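Local coordinates for hypothetical protein PH1320 (Pyrococcus horikoshii, PDB 2E87) that is of unknown cellular function but binds GDP and is probably a GTP-binding protein of the Obg type, at residues R103-L108 against S138-I143; A96-A101 against D145-L150; D15-K20 against R58-K63. All coordinates share one frame; numbering follows the deposited sequence.

Overall arrangement
The three contacts show how an elongated helical bundle is tied together over a short part of its length. Interaction 3 comes first in the chain, joining helix 14-30 to helix 38-67. Interactions 1 and 2 follow, both using helix 88-117, and the chain spanned by interaction 1 falls within the longer span of interaction 2, because helices 122-142 and 144-156 succeed each other on the return path. The three centres lie about 11 to 12 Å from one another, and side chains such as L61, L140 and V139 pass from one contact into the next. Together they join into one packed region of the NOG1 N-terminal helical domain, partly exposed at interaction 3 and away from the GDP site.

Interaction 1. Residues R103-L108 against S138-I143; sequences RIIREL and SVLRDI
V139, the residue that both I105 and L108 touch, also borders the ring of W100: its CG1 sits above the ring and beyond its rim, 3.6 Å from W100 CZ3. D142 OD2 comes within 3.7 Å of W100 CH2, and G97 O lies in the ring plane at an edge. The contact of I105 and L108 with V139 and L140 is itself purely aliphatic, and the two methyls of V139 divide the work. CG1, anti to the backbone N (chi1 171°), meets I105 CG1 at 4.3 Å. CG2 lies beside the backbone N and approaches L108 CD1 at 4.2 Å, the leucine and valine sliding past each other in opposite directions. These segments of helices 88-117 and 122-142 run almost exactly antiparallel, at 174°, with their axes 10.9 Å apart, as expected of consecutive helices in an up-and-down bundle. That wide spacing is filled from both sides by branched residues, and the contacts stay near the long end of van der Waals range. I105 also reaches the next residue, its CD1 4.3 Å from L140 CD2. L108 also touches F132 and R135 of helix 122-142. The isoleucine leans on V57 of helix 38-67 too, and L140 turns on to A14 and L17 of helix 14-30.

Interaction 2. Residues A96-A101 against D145-L150; sequences AGIDWA and DRLRYL
I98 sets its CD1 against both L147 and L150, and here the contact is tight. Its distal methyl meets L150 CD1 tip to tip at 3.3 Å, closer than methyl groups usually come, so the exact value deserves some caution. L147 CD2 lies at 3.9 Å from the same I98 CD1, the two side chains passing at an oblique angle. With CG1 beside the backbone N and chi2 at -173°, these torsions bring CD1, the end of the side chain, up to the two leucines. L61, V64 and L65 of helix 38-67 close over I98, which makes this half of the contact part of the bundle core. The pairing illustrates helix packing in which the partners run roughly antiparallel but steeply inclined: the segments of helices 88-117 and 144-156 cross at -133°, their axes 10.1 Å apart. The other side lies nearer solvent, a partly exposed arginine over a buried glycine. There R146, extended from CG to NE, sets CD and NE against G97 CA, with R146 CD 3.8 Å from it. The missing CB at G97 is what admits the arginine, since a CB would run into R146 CD. The R146 guanidinium is oblique to G97 CA.

Interaction 3. Residues D15-K20 against R58-K63; sequences DELIDK and RDNLRK
L17 faces both N60 and L61, and its two methyls part to reach them. CD1 goes to the leucine, lying 3.8 Å from L61 CG, with the two side chains crossing at a slant. CD2 packs 3.8 Å from N60 CB, where leucine and asparagine slide past each other in opposite directions. The fork goes with a chi1 of -126° at L17, away from a staggered value, which may mean some strain. L61, by contrast, holds a relaxed leucine shape. K20 provides the second half of the contact. CG anti to the backbone N (chi1 -171°) and an extended chain carry CD and CE across the N60 amide, K20 CD being 3.8 Å from N60 ND2 and K20 CE 3.8 Å from N60 OD1; the bend at chi4 moves only NZ. The ammonium is not bonded to that oxygen, for K20 NZ stands 4.9 Å from N60 OD1. The amide is instead anchored within its own helix, where ND2 donates to V56 O. An alanine here removes the amide, which would probably leave the K20 methylenes without the group they cross and free to turn, and V56 O without its side-chain donor. The contact, in the NOG1 N-terminal helical domain, is partly buried: L17 and L61 are enclosed, K20 and N60 partly exposed. The two segments run at 142° to each other, their axes 11.0 Å apart. On the inner flank, L17 continues on to L140 of helix 122-142 and L61 on to I102 of helix 88-117, placing the joint between helices 14-30 and 38-67 directly against the other two long helices of the bundle.

Interaction 1. Residues R103-L108 against S138-I143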
ATOM      1  N   ARG A 103      12.646   0.415  23.860  1.00 44.57           N
ATOM      2  CA  ARG A 103      13.505  -0.499  24.604  1.00 45.35           C
ATOM      3  C   ARG A 103      14.481   0.216  25.540  1.00 42.06           C
ATOM      4  O   ARG A 103      14.590  -0.142  26.705  1.00 44.55           O
ATOM      5  CB  ARG A 103      14.259  -1.406  23.619  1.00 52.66           C
ATOM      6  CG  ARG A 103      14.320  -2.881  23.998  1.00 61.24           C
ATOM      7  CD  ARG A 103      13.986  -3.803  22.810  1.00 63.86           C
ATOM      8  NE  ARG A 103      14.625  -3.394  21.559  1.00 65.23           N
ATOM      9  CZ  ARG A 103      15.933  -3.193  21.398  1.00 71.64           C
ATOM     10  NH1 ARG A 103      16.770  -3.363  22.416  1.00 68.80           N
ATOM     11  NH2 ARG A 103      16.408  -2.806  20.215  1.00 66.90           N
ATOM     12  N   ILE A 104      15.186   1.226  25.048  1.00 39.65           N
ATOM     13  CA  ILE A 104      16.136   1.947  25.888  1.00 40.07           C
ATOM     14  C   ILE A 104      15.447   2.697  27.035  1.00 39.90           C
ATOM     15  O   ILE A 104      15.999   2.823  28.130  1.00 38.85           O
ATOM     16  CB  ILE A 104      16.915   2.976  25.080  1.00 43.58           C
ATOM     17  CG1 ILE A 104      17.210   2.424  23.691  1.00 51.22           C
ATOM     18  CG2 ILE A 104      18.202   3.314  25.798  1.00 47.97           C
ATOM     19  CD1 ILE A 104      17.864   1.044  23.705  1.00 59.64           C
ATOM     20  N   ILE A 105      14.246   3.205  26.776  1.00 39.07           N
ATOM     21  CA  ILE A 105      13.514   3.948  27.794  1.00 43.89           C
ATOM     22  C   ILE A 105      13.048   3.046  28.927  1.00 48.39           C
ATOM     23  O   ILE A 105      13.050   3.448  30.092  1.00 45.88           O
ATOM     24  CB  ILE A 105      12.326   4.694  27.164  1.00 39.96           C
ATOM     25  CG1 ILE A 105      12.867   5.905  26.398  1.00 34.09           C
ATOM     26  CG2 ILE A 105      11.327   5.114  28.221  1.00 33.74           C
ATOM     27  CD1 ILE A 105      11.845   6.577  25.537  1.00 29.98           C
ATOM     28  N   ARG A 106      12.658   1.826  28.578  1.00 49.27           N
ATOM     29  CA  ARG A 106      12.224   0.853  29.565  1.00 52.94           C
ATOM     30  C   ARG A 106      13.426   0.511  30.444  1.00 54.56           C
ATOM     31  O   ARG A 106      13.333   0.433  31.670  1.00 54.40           O
ATOM     32  CB  ARG A 106      11.717  -0.410  28.867  1.00 52.98           C
ATOM     33  CG  ARG A 106      11.402  -1.531  29.827  1.00 64.89           C
ATOM     34  CD  ARG A 106      10.305  -1.117  30.793  1.00 74.96           C
ATOM     35  NE  ARG A 106      10.486  -1.717  32.111  1.00 81.45           N
ATOM     36  CZ  ARG A 106       9.602  -1.628  33.099  1.00 83.81           C
ATOM     37  NH1 ARG A 106       8.464  -0.965  32.916  1.00 80.06           N
ATOM     38  NH2 ARG A 106       9.860  -2.192  34.272  1.00 85.68           N
ATOM     39  N   GLU A 107      14.563   0.316  29.796  1.00 50.34           N
ATOM     40  CA  GLU A 107      15.795  -0.013  30.490  1.00 49.23           C
ATOM     41  C   GLU A 107      16.222   1.156  31.380  1.00 46.54           C
ATOM     42  O   GLU A 107      16.635   0.967  32.523  1.00 51.79           O
ATOM     43  CB  GLU A 107      16.881  -0.325  29.462  1.00 45.30           C
ATOM     44  CG  GLU A 107      18.198  -0.788  30.029  1.00 55.90           C
ATOM     45  CD  GLU A 107      19.275  -0.847  28.957  1.00 67.82           C
ATOM     46  OE1 GLU A 107      18.962  -1.297  27.828  1.00 67.98           O
ATOM     47  OE2 GLU A 107      20.430  -0.448  29.242  1.00 66.21           O
ATOM     48  N   LEU A 108      16.125   2.371  30.859  1.00 42.99           N
ATOM     49  CA  LEU A 108      16.513   3.528  31.648  1.00 42.52           C
ATOM     50  C   LEU A 108      15.600   3.656  32.863  1.00 37.94           C
ATOM     51  O   LEU A 108      16.061   3.949  33.953  1.00 41.68           O
ATOM     52  CB  LEU A 108      16.462   4.802  30.798  1.00 36.69           C
ATOM     53  CG  LEU A 108      17.560   4.894  29.737  1.00 42.11           C
ATOM     54  CD1 LEU A 108      17.316   6.092  28.811  1.00 37.53           C
ATOM     55  CD2 LEU A 108      18.910   5.012  30.434  1.00 36.97           C
ATOM     56  N   SER A 138      16.657  13.082  25.182  1.00 39.14           N
ATOM     57  CA  SER A 138      17.714  12.809  24.224  1.00 38.96           C
ATOM     58  C   SER A 138      17.411  11.594  23.329  1.00 37.63           C
ATOM     59  O   SER A 138      17.633  11.636  22.117  1.00 31.13           O
ATOM     60  CB  SER A 138      19.033  12.604  24.970  1.00 39.48           C
ATOM     61  OG  SER A 138      20.048  12.164  24.092  1.00 44.98           O
ATOM     62  N   VAL A 139      16.924  10.509  23.925  1.00 34.52           N
ATOM     63  CA  VAL A 139      16.586   9.326  23.141  1.00 30.53           C
ATOM     64  C   VAL A 139      15.528   9.715  22.115  1.00 31.68           C
ATOM     65  O   VAL A 139      15.635   9.359  20.946  1.00 35.44           O
ATOM     66  CB  VAL A 139      16.060   8.172  24.047  1.00 33.29           C
ATOM     67  CG1 VAL A 139      15.516   7.031  23.207  1.00 28.45           C
ATOM     68  CG2 VAL A 139      17.179   7.651  24.925  1.00 30.70           C
ATOM     69  N   LEU A 140      14.527  10.483  22.535  1.00 32.67           N
ATOM     70  CA  LEU A 140      13.464  10.892  21.612  1.00 34.88           C
ATOM     71  C   LEU A 140      13.974  11.828  20.526  1.00 40.14           C
ATOM     72  O   LEU A 140      13.484  11.798  19.390  1.00 36.21           O
ATOM     73  CB  LEU A 140      12.304  11.566  22.362  1.00 29.20           C
ATOM     74  CG  LEU A 140      11.548  10.651  23.322  1.00 37.06           C
ATOM     75  CD1 LEU A 140      10.432  11.424  24.045  1.00 35.09           C
ATOM     76  CD2 LEU A 140      10.993   9.474  22.511  1.00 31.69           C
ATOM     77  N   ARG A 141      14.940  12.679  20.868  1.00 40.65           N
ATOM     78  CA  ARG A 141      15.484  13.564  19.852  1.00 37.49           C
ATOM     79  C   ARG A 141      16.334  12.761  18.886  1.00 35.04           C
ATOM     80  O   ARG A 141      16.452  13.127  17.728  1.00 29.90           O
ATOM     81  CB  ARG A 141      16.264  14.725  20.472  1.00 37.07           C
ATOM     82  CG  ARG A 141      15.320  15.690  21.159  1.00 37.00           C
ATOM     83  CD  ARG A 141      15.988  16.930  21.687  1.00 43.98           C
ATOM     84  NE  ARG A 141      15.045  17.756  22.447  1.00 49.38           N
ATOM     85  CZ  ARG A 141      15.140  17.984  23.758  1.00 52.79           C
ATOM     86  NH1 ARG A 141      16.139  17.444  24.455  1.00 47.94           N
ATOM     87  NH2 ARG A 141      14.245  18.756  24.371  1.00 49.74           N
ATOM     88  N   ASP A 142      16.884  11.640  19.340  1.00 32.09           N
ATOM     89  CA  ASP A 142      17.670  10.808  18.438  1.00 37.74           C
ATOM     90  C   ASP A 142      16.771  10.292  17.298  1.00 42.45           C
ATOM     91  O   ASP A 142      17.238  10.110  16.173  1.00 44.32           O
ATOM     92  CB  ASP A 142      18.259   9.588  19.157  1.00 42.69           C
ATOM     93  CG  ASP A 142      19.365   9.943  20.136  1.00 42.49           C
ATOM     94  OD1 ASP A 142      20.000  11.002  19.971  1.00 41.89           O
ATOM     95  OD2 ASP A 142      19.612   9.136  21.064  1.00 45.77           O
ATOM     96  N   ILE A 143      15.490  10.046  17.592  1.00 37.27           N
ATOM     97  CA  ILE A 143      14.577   9.538  16.564  1.00 37.92           C
ATOM     98  C   ILE A 143      13.568  10.547  16.014  1.00 38.18           C
ATOM     99  O   ILE A 143      12.679  10.160  15.256  1.00 37.19           O
ATOM    100  CB  ILE A 143      13.761   8.298  17.056  1.00 36.67           C
ATOM    101  CG1 ILE A 143      12.808   8.704  18.170  1.00 26.77           C
ATOM    102  CG2 ILE A 143      14.693   7.198  17.533  1.00 29.84           C
ATOM    103  CD1 ILE A 143      11.779   7.641  18.490  1.00 34.82           C
TER

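Interaction 2. Residues A96-A101 against D145-L150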
ATOM      1  N   ALA A  96      11.989   0.703  13.219  1.00 36.82           N
ATOM      2  CA  ALA A  96      12.956   0.078  14.113  1.00 39.31           C
ATOM      3  C   ALA A  96      13.547   1.109  15.077  1.00 38.39           C
ATOM      4  O   ALA A  96      13.957   0.776  16.177  1.00 37.59           O
ATOM      5  CB  ALA A  96      14.066  -0.604  13.309  1.00 36.76           C
ATOM      6  N   GLY A  97      13.595   2.363  14.656  1.00 34.20           N
ATOM      7  CA  GLY A  97      14.103   3.391  15.538  1.00 37.69           C
ATOM      8  C   GLY A  97      13.123   3.571  16.693  1.00 37.06           C
ATOM      9  O   GLY A  97      13.517   3.839  17.824  1.00 37.04           O
ATOM     10  N   ILE A  98      11.838   3.420  16.409  1.00 32.63           N
ATOM     11  CA  ILE A  98      10.816   3.561  17.439  1.00 37.05           C
ATOM     12  C   ILE A  98      10.962   2.426  18.462  1.00 37.66           C
ATOM     13  O   ILE A  98      11.021   2.663  19.662  1.00 35.57           O
ATOM     14  CB  ILE A  98       9.411   3.564  16.799  1.00 32.60           C
ATOM     15  CG1 ILE A  98       9.216   4.862  16.011  1.00 35.47           C
ATOM     16  CG2 ILE A  98       8.352   3.443  17.851  1.00 36.13           C
ATOM     17  CD1 ILE A  98       7.804   5.064  15.463  1.00 39.40           C
ATOM     18  N   ASP A  99      11.062   1.195  17.971  1.00 40.89           N
ATOM     19  CA  ASP A  99      11.220   0.031  18.833  1.00 43.96           C
ATOM     20  C   ASP A  99      12.469   0.184  19.698  1.00 43.99           C
ATOM     21  O   ASP A  99      12.464  -0.145  20.887  1.00 43.96           O
ATOM     22  CB  ASP A  99      11.319  -1.245  17.979  1.00 49.00           C
ATOM     23  CG  ASP A  99      11.721  -2.466  18.794  1.00 57.72           C
ATOM     24  OD1 ASP A  99      12.940  -2.683  18.988  1.00 62.64           O
ATOM     25  OD2 ASP A  99      10.822  -3.201  19.254  1.00 61.32           O
ATOM     26  N   TRP A 100      13.538   0.683  19.093  1.00 39.52           N
ATOM     27  CA  TRP A 100      14.772   0.890  19.817  1.00 37.85           C
ATOM     28  C   TRP A 100      14.534   1.874  20.973  1.00 39.46           C
ATOM     29  O   TRP A 100      14.947   1.623  22.100  1.00 41.64           O
ATOM     30  CB  TRP A 100      15.847   1.434  18.866  1.00 41.09           C
ATOM     31  CG  TRP A 100      17.077   1.924  19.581  1.00 47.19           C
ATOM     32  CD1 TRP A 100      18.101   1.165  20.067  1.00 45.51           C
ATOM     33  CD2 TRP A 100      17.359   3.276  19.975  1.00 43.06           C
ATOM     34  NE1 TRP A 100      19.002   1.959  20.743  1.00 47.99           N
ATOM     35  CE2 TRP A 100      18.567   3.258  20.705  1.00 41.49           C
ATOM     36  CE3 TRP A 100      16.703   4.499  19.786  1.00 43.10           C
ATOM     37  CZ2 TRP A 100      19.134   4.414  21.248  1.00 40.07           C
ATOM     38  CZ3 TRP A 100      17.268   5.655  20.331  1.00 44.14           C
ATOM     39  CH2 TRP A 100      18.471   5.599  21.054  1.00 44.92           C
ATOM     40  N   ALA A 101      13.854   2.983  20.695  1.00 34.68           N
ATOM     41  CA  ALA A 101      13.589   4.003  21.707  1.00 34.92           C
ATOM     42  C   ALA A 101      12.760   3.443  22.868  1.00 35.89           C
ATOM     43  O   ALA A 101      13.040   3.725  24.041  1.00 34.60           O
ATOM     44  CB  ALA A 101      12.876   5.196  21.069  1.00 26.50           C
ATOM     45  N   ASP A 145      13.745  12.859  13.665  1.00 28.01           N
ATOM     46  CA  ASP A 145      13.677  12.866  12.202  1.00 36.07           C
ATOM     47  C   ASP A 145      12.870  11.651  11.729  1.00 35.44           C
ATOM     48  O   ASP A 145      12.052  11.755  10.816  1.00 32.64           O
ATOM     49  CB  ASP A 145      15.072  12.823  11.564  1.00 28.60           C
ATOM     50  CG  ASP A 145      15.757  14.186  11.540  1.00 39.42           C
ATOM     51  OD1 ASP A 145      15.068  15.212  11.762  1.00 34.08           O
ATOM     52  OD2 ASP A 145      16.989  14.222  11.281  1.00 42.67           O
ATOM     53  N   ARG A 146      13.114  10.496  12.338  1.00 30.99           N
ATOM     54  CA  ARG A 146      12.361   9.297  11.970  1.00 36.64           C
ATOM     55  C   ARG A 146      10.861   9.485  12.260  1.00 31.59           C
ATOM     56  O   ARG A 146      10.020   9.079  11.474  1.00 35.36           O
ATOM     57  CB  ARG A 146      12.868   8.070  12.731  1.00 36.16           C
ATOM     58  CG  ARG A 146      14.210   7.520  12.298  1.00 39.54           C
ATOM     59  CD  ARG A 146      14.462   6.223  13.060  1.00 42.85           C
ATOM     60  NE  ARG A 146      15.814   5.690  12.943  1.00 46.20           N
ATOM     61  CZ  ARG A 146      16.905   6.306  13.381  1.00 52.12           C
ATOM     62  NH1 ARG A 146      16.818   7.493  13.969  1.00 49.30           N
ATOM     63  NH2 ARG A 146      18.088   5.726  13.238  1.00 60.00           N
ATOM     64  N   LEU A 147      10.522  10.106  13.379  1.00 31.17           N
ATOM     65  CA  LEU A 147       9.115  10.309  13.696  1.00 34.32           C
ATOM     66  C   LEU A 147       8.497  11.264  12.682  1.00 37.21           C
ATOM     67  O   LEU A 147       7.390  11.050  12.191  1.00 38.91           O
ATOM     68  CB  LEU A 147       8.953  10.891  15.091  1.00 27.54           C
ATOM     69  CG  LEU A 147       9.374  10.022  16.274  1.00 38.57           C
ATOM     70  CD1 LEU A 147       9.312  10.882  17.535  1.00 25.12           C
ATOM     71  CD2 LEU A 147       8.475   8.781  16.396  1.00 29.23           C
ATOM     72  N   ARG A 148       9.227  12.321  12.366  1.00 36.16           N
ATOM     73  CA  ARG A 148       8.738  13.295  11.418  1.00 31.57           C
ATOM     74  C   ARG A 148       8.530  12.634  10.058  1.00 30.35           C
ATOM     75  O   ARG A 148       7.522  12.863   9.404  1.00 34.07           O
ATOM     76  CB  ARG A 148       9.709  14.465  11.359  1.00 31.15           C
ATOM     77  CG  ARG A 148       9.555  15.363  12.573  1.00 36.74           C
ATOM     78  CD  ARG A 148      10.706  16.330  12.756  1.00 37.84           C
ATOM     79  NE  ARG A 148      10.435  17.200  13.893  1.00 36.44           N
ATOM     80  CZ  ARG A 148       9.536  18.176  13.880  1.00 39.92           C
ATOM     81  NH1 ARG A 148       8.831  18.422  12.783  1.00 47.10           N
ATOM     82  NH2 ARG A 148       9.304  18.869  14.976  1.00 35.76           N
ATOM     83  N   TYR A 149       9.475  11.798   9.649  1.00 31.83           N
ATOM     84  CA  TYR A 149       9.339  11.086   8.387  1.00 34.80           C
ATOM     85  C   TYR A 149       8.115  10.153   8.425  1.00 35.86           C
ATOM     86  O   TYR A 149       7.357  10.095   7.464  1.00 39.83           O
ATOM     87  CB  TYR A 149      10.590  10.266   8.089  1.00 24.09           C
ATOM     88  CG  TYR A 149      10.343   9.088   7.166  1.00 33.84           C
ATOM     89  CD1 TYR A 149      10.238   9.260   5.784  1.00 32.96           C
ATOM     90  CD2 TYR A 149      10.183   7.790   7.686  1.00 24.23           C
ATOM     91  CE1 TYR A 149       9.979   8.166   4.933  1.00 32.99           C
ATOM     92  CE2 TYR A 149       9.922   6.697   6.850  1.00 31.54           C
ATOM     93  CZ  TYR A 149       9.818   6.891   5.477  1.00 37.39           C
ATOM     94  OH  TYR A 149       9.534   5.815   4.670  1.00 40.03           O
ATOM     95  N   LEU A 150       7.922   9.424   9.519  1.00 37.27           N
ATOM     96  CA  LEU A 150       6.780   8.510   9.603  1.00 38.97           C
ATOM     97  C   LEU A 150       5.454   9.252   9.475  1.00 38.43           C
ATOM     98  O   LEU A 150       4.479   8.719   8.953  1.00 42.44           O
ATOM     99  CB  LEU A 150       6.800   7.726  10.922  1.00 31.58           C
ATOM    100  CG  LEU A 150       7.825   6.602  10.943  1.00 31.73           C
ATOM    101  CD1 LEU A 150       7.954   6.052  12.339  1.00 33.14           C
ATOM    102  CD2 LEU A 150       7.409   5.507   9.962  1.00 29.70           C
TER

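Interaction 3. Residues D15-K20 against R58-K63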
ATOM      1  N   ASP A  15       9.495  16.600  20.539  1.00 32.09           N
ATOM      2  CA  ASP A  15       9.090  17.650  21.468  1.00 37.71           C
ATOM      3  C   ASP A  15       7.689  17.468  22.040  1.00 39.27           C
ATOM      4  O   ASP A  15       7.470  17.648  23.243  1.00 38.97           O
ATOM      5  CB  ASP A  15       9.162  19.024  20.804  1.00 41.56           C
ATOM      6  CG  ASP A  15      10.580  19.450  20.495  1.00 48.78           C
ATOM      7  OD1 ASP A  15      11.503  19.017  21.223  1.00 54.18           O
ATOM      8  OD2 ASP A  15      10.760  20.232  19.533  1.00 53.22           O
ATOM      9  N   GLU A  16       6.740  17.111  21.181  1.00 39.12           N
ATOM     10  CA  GLU A  16       5.364  16.922  21.636  1.00 40.33           C
ATOM     11  C   GLU A  16       5.288  15.756  22.608  1.00 37.69           C
ATOM     12  O   GLU A  16       4.531  15.803  23.567  1.00 39.02           O
ATOM     13  CB  GLU A  16       4.417  16.678  20.440  1.00 37.45           C
ATOM     14  CG  GLU A  16       4.473  17.767  19.376  1.00 35.63           C
ATOM     15  CD  GLU A  16       3.720  17.413  18.082  1.00 42.93           C
ATOM     16  OE1 GLU A  16       3.688  16.220  17.695  1.00 32.98           O
ATOM     17  OE2 GLU A  16       3.177  18.345  17.437  1.00 44.51           O
ATOM     18  N   LEU A  17       6.079  14.713  22.372  1.00 35.56           N
ATOM     19  CA  LEU A  17       6.049  13.554  23.258  1.00 36.93           C
ATOM     20  C   LEU A  17       6.683  13.925  24.584  1.00 36.23           C
ATOM     21  O   LEU A  17       6.210  13.537  25.649  1.00 34.31           O
ATOM     22  CB  LEU A  17       6.812  12.377  22.656  1.00 37.07           C
ATOM     23  CG  LEU A  17       6.091  11.033  22.512  1.00 46.89           C
ATOM     24  CD1 LEU A  17       7.127   9.919  22.656  1.00 47.29           C
ATOM     25  CD2 LEU A  17       5.007  10.871  23.564  1.00 44.75           C
ATOM     26  N   ILE A  18       7.770  14.680  24.510  1.00 37.99           N
ATOM     27  CA  ILE A  18       8.467  15.112  25.710  1.00 40.53           C
ATOM     28  C   ILE A  18       7.511  15.930  26.564  1.00 41.84           C
ATOM     29  O   ILE A  18       7.317  15.648  27.743  1.00 43.56           O
ATOM     30  CB  ILE A  18       9.693  15.976  25.358  1.00 37.61           C
ATOM     31  CG1 ILE A  18      10.774  15.103  24.723  1.00 28.34           C
ATOM     32  CG2 ILE A  18      10.225  16.664  26.604  1.00 29.11           C
ATOM     33  CD1 ILE A  18      11.936  15.906  24.133  1.00 35.21           C
ATOM     34  N   ASP A  19       6.896  16.932  25.951  1.00 40.92           N
ATOM     35  CA  ASP A  19       5.970  17.788  26.664  1.00 42.23           C
ATOM     36  C   ASP A  19       4.803  17.015  27.253  1.00 43.43           C
ATOM     37  O   ASP A  19       4.426  17.234  28.407  1.00 42.53           O
ATOM     38  CB  ASP A  19       5.471  18.902  25.740  1.00 46.01           C
ATOM     39  CG  ASP A  19       6.535  19.962  25.481  1.00 58.00           C
ATOM     40  OD1 ASP A  19       7.725  19.715  25.791  1.00 60.53           O
ATOM     41  OD2 ASP A  19       6.185  21.045  24.960  1.00 66.18           O
ATOM     42  N   LYS A  20       4.237  16.102  26.470  1.00 39.52           N
ATOM     43  CA  LYS A  20       3.109  15.309  26.941  1.00 35.82           C
ATOM     44  C   LYS A  20       3.549  14.516  28.165  1.00 35.77           C
ATOM     45  O   LYS A  20       2.887  14.524  29.195  1.00 31.54           O
ATOM     46  CB  LYS A  20       2.644  14.353  25.845  1.00 36.76           C
ATOM     47  CG  LYS A  20       1.343  13.617  26.135  1.00 43.86           C
ATOM     48  CD  LYS A  20       1.008  12.652  24.988  1.00 49.12           C
ATOM     49  CE  LYS A  20      -0.440  12.175  25.024  1.00 51.22           C
ATOM     50  NZ  LYS A  20      -1.375  13.330  24.844  1.00 57.71           N
ATOM     51  N   ARG A  58       6.402   5.401  26.182  1.00 41.12           N
ATOM     52  CA  ARG A  58       6.322   4.066  25.626  1.00 38.98           C
ATOM     53  C   ARG A  58       4.936   3.736  25.107  1.00 42.36           C
ATOM     54  O   ARG A  58       4.803   3.058  24.099  1.00 40.83           O
ATOM     55  CB  ARG A  58       6.799   3.045  26.657  1.00 36.15           C
ATOM     56  CG  ARG A  58       8.323   3.041  26.822  1.00 37.58           C
ATOM     57  CD  ARG A  58       8.749   2.542  28.197  1.00 47.19           C
ATOM     58  NE  ARG A  58       8.152   1.253  28.481  1.00 59.37           N
ATOM     59  CZ  ARG A  58       7.350   1.008  29.505  1.00 58.26           C
ATOM     60  NH1 ARG A  58       7.046   1.968  30.365  1.00 57.23           N
ATOM     61  NH2 ARG A  58       6.836  -0.201  29.651  1.00 64.51           N
ATOM     62  N   ASP A  59       3.901   4.246  25.761  1.00 43.16           N
ATOM     63  CA  ASP A  59       2.556   3.968  25.300  1.00 44.44           C
ATOM     64  C   ASP A  59       2.278   4.628  23.960  1.00 46.19           C
ATOM     65  O   ASP A  59       1.741   3.981  23.063  1.00 49.77           O
ATOM     66  CB  ASP A  59       1.523   4.419  26.328  1.00 48.69           C
ATOM     67  CG  ASP A  59       1.518   3.538  27.569  1.00 52.88           C
ATOM     68  OD1 ASP A  59       2.168   2.461  27.559  1.00 48.49           O
ATOM     69  OD2 ASP A  59       0.855   3.927  28.553  1.00 46.42           O
ATOM     70  N   ASN A  60       2.646   5.900  23.807  1.00 42.41           N
ATOM     71  CA  ASN A  60       2.400   6.572  22.535  1.00 44.79           C
ATOM     72  C   ASN A  60       3.230   5.934  21.415  1.00 43.28           C
ATOM     73  O   ASN A  60       2.696   5.606  20.350  1.00 40.58           O
ATOM     74  CB  ASN A  60       2.678   8.079  22.643  1.00 49.25           C
ATOM     75  CG  ASN A  60       1.567   8.838  23.402  1.00 62.53           C
ATOM     76  OD1 ASN A  60       0.589   9.299  22.811  1.00 59.40           O
ATOM     77  ND2 ASN A  60       1.718   8.948  24.722  1.00 65.58           N
ATOM     78  N   LEU A  61       4.520   5.713  21.655  1.00 39.87           N
ATOM     79  CA  LEU A  61       5.339   5.106  20.616  1.00 42.17           C
ATOM     80  C   LEU A  61       4.845   3.711  20.233  1.00 46.35           C
ATOM     81  O   LEU A  61       4.723   3.399  19.050  1.00 47.42           O
ATOM     82  CB  LEU A  61       6.800   5.034  21.055  1.00 35.46           C
ATOM     83  CG  LEU A  61       7.502   6.383  21.224  1.00 40.71           C
ATOM     84  CD1 LEU A  61       8.856   6.115  21.826  1.00 35.85           C
ATOM     85  CD2 LEU A  61       7.628   7.131  19.876  1.00 31.71           C
ATOM     86  N   ARG A  62       4.554   2.881  21.231  1.00 47.96           N
ATOM     87  CA  ARG A  62       4.098   1.524  20.989  1.00 46.12           C
ATOM     88  C   ARG A  62       2.821   1.473  20.161  1.00 48.68           C
ATOM     89  O   ARG A  62       2.588   0.503  19.437  1.00 47.35           O
ATOM     90  CB  ARG A  62       3.880   0.800  22.314  1.00 49.84           C
ATOM     91  CG  ARG A  62       3.630  -0.683  22.170  1.00 51.98           C
ATOM     92  CD  ARG A  62       3.504  -1.340  23.531  1.00 62.37           C
ATOM     93  NE  ARG A  62       4.809  -1.657  24.119  1.00 68.47           N
ATOM     94  CZ  ARG A  62       5.274  -1.136  25.251  1.00 70.30           C
ATOM     95  NH1 ARG A  62       4.537  -0.256  25.926  1.00 68.10           N
ATOM     96  NH2 ARG A  62       6.466  -1.511  25.716  1.00 64.17           N
ATOM     97  N   LYS A  63       1.997   2.513  20.278  1.00 46.59           N
ATOM     98  CA  LYS A  63       0.749   2.604  19.527  1.00 47.39           C
ATOM     99  C   LYS A  63       1.050   2.672  18.037  1.00 47.15           C
ATOM    100  O   LYS A  63       0.279   2.174  17.220  1.00 48.08           O
ATOM    101  CB  LYS A  63      -0.044   3.853  19.946  1.00 55.96           C
ATOM    102  CG  LYS A  63      -1.169   4.228  18.982  1.00 66.62           C
ATOM    103  CD  LYS A  63      -1.889   5.540  19.354  1.00 78.26           C
ATOM    104  CE  LYS A  63      -2.914   5.366  20.480  1.00 85.59           C
ATOM    105  NZ  LYS A  63      -3.741   6.601  20.724  1.00 88.15           N
TER